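Long-range contacts in prolyl-tRNA synthetase (PDB 3IAL), which probably attaches proline to its tRNA in an ATP-dependent reaction through prolyl-adenylate, the intermediate bound in this structure: residues L37-Y42 / V49-G54; C149-H154 / I168-A173; S334-R339 / V413-K418. All coordinates share one frame; numbering follows the deposited sequence.

Interaction 1: L37-Y42 / V49-G54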
# COMPACT_ATOMS: atom_id res chain seq x y z
N LEU B 37 -12.99 -6.36 -12.88
CA LEU B 37 -11.66 -6.39 -12.28
C LEU B 37 -10.87 -5.14 -12.67
O LEU B 37 -10.22 -4.52 -11.83
CB LEU B 37 -10.91 -7.63 -12.75
CG LEU B 37 -11.52 -8.99 -12.38
CD1 LEU B 37 -10.56 -10.13 -12.76
CD2 LEU B 37 -11.86 -9.02 -10.90
N VAL B 38 -10.92 -4.82 -13.95
CA VAL B 38 -10.23 -3.67 -14.51
C VAL B 38 -11.15 -2.95 -15.48
O VAL B 38 -12.19 -3.47 -15.89
CB VAL B 38 -8.97 -4.10 -15.29
CG1 VAL B 38 -7.98 -4.80 -14.37
CG2 VAL B 38 -9.34 -4.99 -16.46
N ASP B 39 -10.77 -1.73 -15.84
CA ASP B 39 -11.44 -1.02 -16.91
C ASP B 39 -10.40 -0.48 -17.89
O ASP B 39 -9.62 0.41 -17.56
CB ASP B 39 -12.32 0.09 -16.36
CG ASP B 39 -13.40 0.49 -17.34
OD1 ASP B 39 -13.09 0.50 -18.55
OD2 ASP B 39 -14.53 0.77 -16.91
N ARG B 40 -10.43 -1.03 -19.11
CA ARG B 40 -9.50 -0.68 -20.19
C ARG B 40 -9.88 0.59 -20.93
O ARG B 40 -9.12 1.07 -21.77
CB ARG B 40 -9.43 -1.82 -21.23
CG ARG B 40 -9.08 -3.19 -20.69
CD ARG B 40 -9.16 -4.25 -21.77
NE ARG B 40 -7.99 -4.24 -22.66
CZ ARG B 40 -7.78 -5.14 -23.63
NH1 ARG B 40 -8.64 -6.12 -23.86
NH2 ARG B 40 -6.69 -5.05 -24.38
N ARG B 41 -11.07 1.13 -20.64
CA ARG B 41 -11.60 2.30 -21.35
C ARG B 41 -11.00 3.64 -20.92
O ARG B 41 -11.44 4.70 -21.37
CB ARG B 41 -13.13 2.34 -21.22
CG ARG B 41 -13.84 1.15 -21.84
CD ARG B 41 -15.34 1.17 -21.54
NE ARG B 41 -15.61 0.99 -20.12
CZ ARG B 41 -16.83 0.99 -19.58
NH1 ARG B 41 -17.91 1.18 -20.33
NH2 ARG B 41 -16.97 0.81 -18.27
N TYR B 42 -10.02 3.62 -20.02
CA TYR B 42 -9.25 4.81 -19.71
C TYR B 42 -8.47 5.20 -20.97
O TYR B 42 -7.76 4.36 -21.52
CB TYR B 42 -8.29 4.52 -18.56
CG TYR B 42 -7.70 5.75 -17.92
CD1 TYR B 42 -8.44 6.52 -17.03
CD2 TYR B 42 -6.40 6.14 -18.21
CE1 TYR B 42 -7.91 7.64 -16.43
CE2 TYR B 42 -5.85 7.27 -17.61
CZ TYR B 42 -6.61 8.02 -16.73
OH TYR B 42 -6.08 9.13 -16.15
N VAL B 49 -7.61 1.09 -15.40
CA VAL B 49 -8.13 1.31 -14.07
C VAL B 49 -8.26 -0.04 -13.36
O VAL B 49 -8.81 -0.98 -13.93
CB VAL B 49 -9.52 2.00 -14.10
CG1 VAL B 49 -10.10 2.16 -12.68
CG2 VAL B 49 -9.42 3.35 -14.81
N PHE B 50 -7.73 -0.13 -12.15
CA PHE B 50 -8.02 -1.24 -11.25
C PHE B 50 -9.33 -0.93 -10.52
O PHE B 50 -9.35 -0.05 -9.65
CB PHE B 50 -6.90 -1.43 -10.23
CG PHE B 50 -5.99 -2.59 -10.50
CD1 PHE B 50 -6.48 -3.89 -10.50
CD2 PHE B 50 -4.63 -2.39 -10.69
CE1 PHE B 50 -5.62 -4.98 -10.72
CE2 PHE B 50 -3.78 -3.45 -10.91
CZ PHE B 50 -4.28 -4.75 -10.92
N ARG B 51 -10.41 -1.63 -10.86
CA ARG B 51 -11.68 -1.47 -10.14
C ARG B 51 -11.64 -2.23 -8.81
O ARG B 51 -10.78 -3.10 -8.63
CB ARG B 51 -12.84 -1.93 -11.02
CG ARG B 51 -12.88 -1.22 -12.36
CD ARG B 51 -14.12 -1.58 -13.14
NE ARG B 51 -15.33 -1.05 -12.52
CZ ARG B 51 -16.54 -1.09 -13.07
NH1 ARG B 51 -16.71 -1.67 -14.26
NH2 ARG B 51 -17.57 -0.57 -12.43
N PRO B 52 -12.56 -1.92 -7.87
CA PRO B 52 -12.48 -2.45 -6.49
C PRO B 52 -12.25 -3.94 -6.32
O PRO B 52 -11.37 -4.36 -5.56
CB PRO B 52 -13.84 -2.06 -5.91
CG PRO B 52 -14.17 -0.80 -6.58
CD PRO B 52 -13.66 -0.96 -8.00
N TYR B 53 -13.06 -4.75 -7.02
CA TYR B 53 -12.99 -6.19 -6.86
C TYR B 53 -11.62 -6.72 -7.30
O TYR B 53 -11.03 -7.56 -6.64
CB TYR B 53 -14.13 -6.87 -7.65
CG TYR B 53 -14.45 -8.25 -7.15
CD1 TYR B 53 -15.13 -8.42 -5.95
CD2 TYR B 53 -14.07 -9.38 -7.86
CE1 TYR B 53 -15.43 -9.68 -5.47
CE2 TYR B 53 -14.37 -10.66 -7.39
CZ TYR B 53 -15.04 -10.79 -6.18
OH TYR B 53 -15.33 -12.03 -5.71
N GLY B 54 -11.11 -6.19 -8.42
CA GLY B 54 -9.76 -6.51 -8.87
C GLY B 54 -8.65 -5.95 -7.99
O GLY B 54 -7.69 -6.66 -7.68
O HOH W 1 -14.88 -3.37 -15.67
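The hairpin of strands 38-39 and 49-50, which runs straight into helix 52-71, lies buried against the second subunit. Asp39 and Val49 form its hydrogen-bonded antiparallel pair: Asp39 N donates its N-H to Val49 O at 2.8 Å, within the carbonyl plane, and Val49 N returns a bond to Asp39 O at 3.0 Å, from above the Asp39 carbonyl plane. Val38 and Phe50 make the neighbouring non-hydrogen-bonded pair. Pairing then yields to the helix. Arg51, at the N-cap position, donates its N-H to Leu37 O at 3.1 Å, a bent bond of 136°, and the same oxygen receives a CA-H contact from Gly54, whose CA comes to 3.6 Å because no beta carbon stands between. Helix 52-71 is probably the motif 1 helix of the class II synthetases, an element of their dimer interface, so this hairpin feeds the chain into that interface.

The charged side is organised around Asp39. Its OD1 closes an Asx turn by taking Arg41 N on the anti lone pair, and on the syn lone pair it takes Arg41 NE at 3.0 Å. Arg41 NH2 meets Asp39 OD2 at 2.8 Å, so the coplanar guanidinium grips the carboxylate side-on. Trp134 of the second subunit also bonds to OD2. Arg51, bent at chi3 (69°), runs its aliphatic chain along the Val38-Asp39 backbone; its NH1 is 4.2 Å from Asp39 OD2, which lies well out of the guanidinium plane, so the two meet as charges and not through an N-H, while a water joins NH1 to Val38 O. Tyr42 crosses Val49 nearly at a right angle, CD1 against CG2 at 4.0 Å, and its hydroxyl reaches Val82 O of the second subunit.

Interaction 2: C149-H154 / I168-A173. With PR8 (5'-O-[(R)-hydroxy{[(2S)-pyrrolidin-2-ylcarbonyl]oxy}phosphoryl]adenosine), chain H.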
# COMPACT_ATOMS: atom_id res chain seq x y z
N CYS B 149 4.84 -0.17 -5.79
CA CYS B 149 4.58 1.07 -6.51
C CYS B 149 4.24 0.72 -7.95
O CYS B 149 4.11 -0.46 -8.29
CB CYS B 149 5.81 1.99 -6.48
SG CYS B 149 7.25 1.36 -7.42
N THR B 150 4.10 1.73 -8.79
CA THR B 150 3.94 1.50 -10.22
C THR B 150 5.20 1.95 -10.94
O THR B 150 5.90 2.87 -10.48
CB THR B 150 2.67 2.16 -10.78
OG1 THR B 150 2.84 3.58 -10.92
CG2 THR B 150 1.48 1.88 -9.88
N ILE B 151 5.51 1.26 -12.04
CA ILE B 151 6.57 1.64 -12.97
C ILE B 151 5.92 1.89 -14.33
O ILE B 151 4.73 1.60 -14.51
CB ILE B 151 7.66 0.55 -13.08
CG1 ILE B 151 7.05 -0.83 -13.35
CG2 ILE B 151 8.52 0.53 -11.81
CD1 ILE B 151 8.04 -1.84 -13.96
N PHE B 152 6.70 2.44 -15.26
CA PHE B 152 6.16 2.92 -16.55
C PHE B 152 7.00 2.44 -17.74
O PHE B 152 8.21 2.62 -17.76
CB PHE B 152 6.09 4.45 -16.54
CG PHE B 152 5.21 5.02 -15.45
CD1 PHE B 152 3.89 5.36 -15.72
CD2 PHE B 152 5.70 5.20 -14.17
CE1 PHE B 152 3.07 5.88 -14.73
CE2 PHE B 152 4.88 5.72 -13.15
CZ PHE B 152 3.57 6.06 -13.43
N ARG B 153 6.34 1.82 -18.72
CA ARG B 153 7.00 1.29 -19.91
C ARG B 153 6.26 1.74 -21.17
O ARG B 153 5.19 1.22 -21.49
CB ARG B 153 7.03 -0.25 -19.89
CG ARG B 153 7.64 -0.88 -18.65
CD ARG B 153 9.12 -1.06 -18.76
NE ARG B 153 9.69 -1.58 -17.52
CZ ARG B 153 10.00 -2.86 -17.26
NH1 ARG B 153 9.80 -3.82 -18.15
NH2 ARG B 153 10.52 -3.17 -16.08
N HIS B 154 6.84 2.70 -21.89
CA HIS B 154 6.20 3.29 -23.07
C HIS B 154 6.04 2.35 -24.26
O HIS B 154 5.01 2.38 -24.93
CB HIS B 154 6.96 4.53 -23.54
CG HIS B 154 6.62 4.94 -24.93
ND1 HIS B 154 5.42 5.53 -25.27
CD2 HIS B 154 7.32 4.84 -26.09
CE1 HIS B 154 5.40 5.77 -26.56
NE2 HIS B 154 6.54 5.37 -27.09
N ILE B 168 2.54 -0.26 -14.70
CA ILE B 168 2.57 -1.58 -14.11
C ILE B 168 2.69 -1.49 -12.60
O ILE B 168 3.68 -0.98 -12.08
CB ILE B 168 3.77 -2.38 -14.65
CG1 ILE B 168 3.86 -2.28 -16.18
CG2 ILE B 168 3.70 -3.85 -14.19
CD1 ILE B 168 5.28 -2.45 -16.71
N HIS B 169 1.69 -2.01 -11.89
CA HIS B 169 1.74 -2.09 -10.43
C HIS B 169 2.65 -3.27 -10.08
O HIS B 169 2.52 -4.36 -10.66
CB HIS B 169 0.34 -2.26 -9.86
CG HIS B 169 0.25 -2.05 -8.38
ND1 HIS B 169 0.13 -3.10 -7.49
CD2 HIS B 169 0.27 -0.92 -7.64
CE1 HIS B 169 0.09 -2.62 -6.26
NE2 HIS B 169 0.17 -1.30 -6.32
N TRP B 170 3.59 -3.05 -9.17
CA TRP B 170 4.55 -4.09 -8.84
C TRP B 170 5.20 -3.90 -7.48
O TRP B 170 4.99 -2.89 -6.83
CB TRP B 170 5.60 -4.21 -9.96
CG TRP B 170 6.85 -3.35 -9.88
CD1 TRP B 170 7.06 -2.22 -9.14
CD2 TRP B 170 8.05 -3.54 -10.65
NE1 TRP B 170 8.32 -1.73 -9.37
CE2 TRP B 170 8.94 -2.52 -10.30
CE3 TRP B 170 8.45 -4.49 -11.60
CZ2 TRP B 170 10.22 -2.42 -10.85
CZ3 TRP B 170 9.72 -4.40 -12.14
CH2 TRP B 170 10.59 -3.37 -11.76
N ASN B 171 6.00 -4.89 -7.09
CA ASN B 171 6.93 -4.73 -5.98
C ASN B 171 8.33 -5.07 -6.46
O ASN B 171 8.53 -6.08 -7.16
CB ASN B 171 6.51 -5.60 -4.79
CG ASN B 171 7.51 -5.54 -3.63
OD1 ASN B 171 8.58 -6.13 -3.70
ND2 ASN B 171 7.13 -4.86 -2.54
N GLU B 172 9.29 -4.21 -6.10
CA GLU B 172 10.70 -4.43 -6.39
C GLU B 172 11.53 -4.37 -5.11
O GLU B 172 11.43 -3.41 -4.34
CB GLU B 172 11.23 -3.40 -7.40
CG GLU B 172 11.12 -1.93 -6.99
CD GLU B 172 11.53 -0.97 -8.11
OE1 GLU B 172 10.80 0.01 -8.38
OE2 GLU B 172 12.60 -1.20 -8.72
N ALA B 173 12.31 -5.42 -4.88
CA ALA B 173 13.25 -5.52 -3.77
C ALA B 173 14.66 -5.32 -4.32
O ALA B 173 14.97 -5.82 -5.40
CB ALA B 173 13.14 -6.89 -3.13
C PR8 H . 13.26 -6.32 -12.90
N PR8 H . 14.14 -4.51 -11.55
O PR8 H . 12.66 -5.42 -13.49
P PR8 H . 12.13 -7.99 -14.36
N1 PR8 H . 3.27 -5.68 -17.60
C2 PR8 H . 3.08 -6.35 -16.47
N3 PR8 H . 4.10 -6.89 -15.79
C4 PR8 H . 5.35 -6.78 -16.22
C5 PR8 H . 5.59 -6.09 -17.40
C6 PR8 H . 4.51 -5.53 -18.09
N6 PR8 H . 4.72 -4.86 -19.23
N7 PR8 H . 6.89 -6.11 -17.63
C8 PR8 H . 7.47 -6.79 -16.63
N9 PR8 H . 6.53 -7.21 -15.76
CA PR8 H . 14.16 -5.98 -11.71
CB PR8 H . 13.55 -6.57 -10.45
CD PR8 H . 13.85 -4.23 -10.15
CG PR8 H . 12.91 -5.37 -9.75
C1' PR8 H . 6.81 -8.00 -14.52
O10 PR8 H . 13.23 -7.64 -13.23
O1P PR8 H . 12.52 -7.51 -15.71
C2' PR8 H . 7.31 -9.43 -14.83
O2' PR8 H . 6.72 -10.36 -13.92
O2P PR8 H . 12.01 -9.59 -14.33
C3' PR8 H . 8.78 -9.35 -14.51
O3' PR8 H . 9.29 -10.65 -14.18
C4' PR8 H . 8.66 -8.50 -13.25
O4' PR8 H . 7.89 -7.39 -13.75
C5' PR8 H . 10.05 -8.10 -12.79
O5' PR8 H . 10.73 -7.42 -13.82
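Trp170 and Ile151 both take the crowded chi1 position between backbone N and carbonyl carbon, the indole at 89° and Ile151 CG1 at 50°, which crosses them at about a right angle. Ile151 CD1 thereby comes over one face of the indole, 3.4 Å from the centroid of the six-membered ring and only 7° off its normal, a close CH-pi contact; Glu172 CB backs the opposite face. Held between them, the ring presents its rim to other groups. Cys149 SG sits at the edge of the five-membered ring, 4.8 Å from its centroid, and Trp170 NE1 makes a weak bond of 3.2 Å to Glu172 OE1, an oxygen that Ser123 also engages. The two strands belong to motif 2 of the class II core, whose Phe-Arg pair is Phe152 and Arg153. Four backbone bonds join Cys149 to Trp170 and Ile151 to Ile168, each pair exchanging both N-H groups. On the ligand side, Trp170 CH2 meets the prolyl carbonyl, PR8 O, at 3.4 Å in the plane of the indole. Ile168 CG2 lies 3.4 Å from adenine C2 of PR8, while its CD1 packs on Arg153 CG at 3.4 Å. Arg153 NE is fixed by Pro121 O.

Interaction 3: S334-R339 / V413-K418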
# COMPACT_ATOMS: atom_id res chain seq x y z
N SER B 334 -15.63 -12.92 13.35
CA SER B 334 -14.98 -12.59 14.62
C SER B 334 -13.98 -13.64 15.10
O SER B 334 -12.89 -13.29 15.57
CB SER B 334 -16.04 -12.35 15.70
OG SER B 334 -17.03 -11.45 15.22
N LYS B 335 -14.33 -14.92 14.99
CA LYS B 335 -13.49 -16.00 15.51
C LYS B 335 -12.45 -16.52 14.51
O LYS B 335 -11.39 -17.00 14.91
CB LYS B 335 -14.35 -17.18 16.00
CG LYS B 335 -15.04 -16.96 17.34
CD LYS B 335 -14.04 -16.99 18.51
CE LYS B 335 -14.75 -17.17 19.84
NZ LYS B 335 -13.95 -16.63 20.98
N LEU B 336 -12.76 -16.45 13.21
CA LEU B 336 -11.88 -16.99 12.18
C LEU B 336 -11.22 -15.93 11.29
O LEU B 336 -10.28 -16.25 10.57
CB LEU B 336 -12.66 -17.98 11.29
CG LEU B 336 -13.37 -19.12 12.02
CD1 LEU B 336 -14.27 -19.91 11.05
CD2 LEU B 336 -12.36 -20.04 12.69
N GLY B 337 -11.71 -14.70 11.33
CA GLY B 337 -11.16 -13.62 10.51
C GLY B 337 -11.52 -13.70 9.03
O GLY B 337 -10.85 -13.09 8.20
N LEU B 338 -12.58 -14.43 8.71
CA LEU B 338 -13.02 -14.60 7.32
C LEU B 338 -13.80 -13.39 6.84
O LEU B 338 -14.45 -12.70 7.64
CB LEU B 338 -13.89 -15.84 7.16
CG LEU B 338 -13.23 -17.19 7.50
CD1 LEU B 338 -14.19 -18.33 7.18
CD2 LEU B 338 -11.91 -17.35 6.74
N ARG B 339 -13.73 -13.11 5.55
CA ARG B 339 -14.52 -12.08 4.92
C ARG B 339 -15.81 -12.74 4.48
O ARG B 339 -15.79 -13.69 3.70
CB ARG B 339 -13.76 -11.44 3.75
CG ARG B 339 -12.46 -10.75 4.19
CD ARG B 339 -11.67 -10.15 3.03
NE ARG B 339 -11.05 -11.16 2.17
CZ ARG B 339 -9.87 -11.74 2.39
NH1 ARG B 339 -9.15 -11.45 3.46
NH2 ARG B 339 -9.41 -12.63 1.52
N VAL B 413 -6.40 -21.86 15.20
CA VAL B 413 -7.85 -21.97 15.23
C VAL B 413 -8.33 -23.02 14.23
O VAL B 413 -7.78 -23.12 13.13
CB VAL B 413 -8.52 -20.61 14.93
CG1 VAL B 413 -10.03 -20.71 15.04
CG2 VAL B 413 -7.99 -19.55 15.89
N LYS B 414 -9.34 -23.80 14.61
CA LYS B 414 -9.86 -24.88 13.78
C LYS B 414 -11.39 -24.81 13.66
O LYS B 414 -12.09 -24.57 14.65
CB LYS B 414 -9.45 -26.24 14.34
CG LYS B 414 -7.97 -26.54 14.23
CD LYS B 414 -7.63 -27.88 14.86
CE LYS B 414 -6.14 -28.13 14.88
NZ LYS B 414 -5.78 -29.24 15.80
N ASN B 415 -11.89 -25.06 12.45
CA ASN B 415 -13.31 -24.90 12.15
C ASN B 415 -13.62 -25.56 10.81
O ASN B 415 -12.78 -25.60 9.91
CB ASN B 415 -13.66 -23.41 12.11
CG ASN B 415 -15.06 -23.15 11.58
OD1 ASN B 415 -15.23 -22.81 10.40
ND2 ASN B 415 -16.06 -23.29 12.44
N VAL B 416 -14.84 -26.07 10.66
CA VAL B 416 -15.23 -26.79 9.46
C VAL B 416 -15.17 -25.89 8.20
O VAL B 416 -14.71 -26.34 7.17
CB VAL B 416 -16.63 -27.45 9.61
CG1 VAL B 416 -17.74 -26.42 9.58
CG2 VAL B 416 -16.85 -28.52 8.53
N ILE B 417 -15.59 -24.64 8.31
CA ILE B 417 -15.55 -23.73 7.15
C ILE B 417 -14.09 -23.45 6.76
O ILE B 417 -13.75 -23.46 5.58
CB ILE B 417 -16.31 -22.39 7.40
CG1 ILE B 417 -17.77 -22.66 7.80
CG2 ILE B 417 -16.27 -21.52 6.16
CD1 ILE B 417 -18.49 -23.66 6.91
N LYS B 418 -13.24 -23.21 7.75
CA LYS B 418 -11.80 -23.16 7.52
C LYS B 418 -11.31 -24.44 6.83
O LYS B 418 -10.66 -24.37 5.79
CB LYS B 418 -11.03 -22.89 8.82
CG LYS B 418 -9.53 -23.10 8.71
CD LYS B 418 -8.76 -22.44 9.85
CE LYS B 418 -7.26 -22.72 9.73
NZ LYS B 418 -6.93 -24.16 9.95
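Val413, on strand 411-414, directs its CG1 at Leu336, and CG1 meets Leu336 CD2 at 3.4 Å, tighter than usual for two carbons. The two side chains cross obliquely. Asn415 follows at the N-cap of helix 416-438, with CG anti to the backbone N (chi1 171°), so that OD1 swings over the start of the helix. There it takes two weak capping bonds, from Ile417 N at 2.8 Å and from Lys418 N at 3.3 Å. Leu336 crosses this amide at about a right angle: its CD1 is 3.1 Å from Asn415 OD1 and 3.4 Å from Asn415 CG, while both of its methyls also touch Asn415 CB. The cap is therefore packed under an apolar side chain, and the partly positive start of the helix would probably favour the partly negative OD1 there. The amide nitrogen ND2 is held as well, by Lys400 O and Val398 O, which fixes the rotation of the whole group. Ile417 sends CG2, anti to its own backbone N, obliquely to Leu338 CD1 at 3.9 Å.

Leu336 and Leu338 flank Gly337, where the chain leaves helix 315-334 with positive phi (74°) and turns towards strand 340-342, at the edge of the five-stranded sheet of the anticodon-binding domain. On the other segment, strand 411-414 pairs with strand 402-405, Val413 rests on Val401, and Ile417 lies against Val398 of helix 395-399, so the leucines wedge the end of helix 315-334 against the beginning of helix 416-438.

Interactions 1 and 2 are buried and both touch the second subunit; their centres lie about 17 Å apart, with nearest atoms about 4 Å apart. Each is an antiparallel strand pair, but interaction 1 adds charge, water and the neighbouring subunit to its apolar packing, whereas interaction 2 packs indole and isoleucine beside the bound adenylate. Helix 52-71 connects them: it begins in interaction 1, and Glu58 on it bonds to His169 of interaction 2. Interaction 3 stands apart, its centre about 30 Å from that of interaction 1 and about 35 Å from that of interaction 2. It is partly buried, without strand pairing, and touches no other subunit; its cross-segment contacts are van der Waals packing, a leucine methyl against a capping amide included.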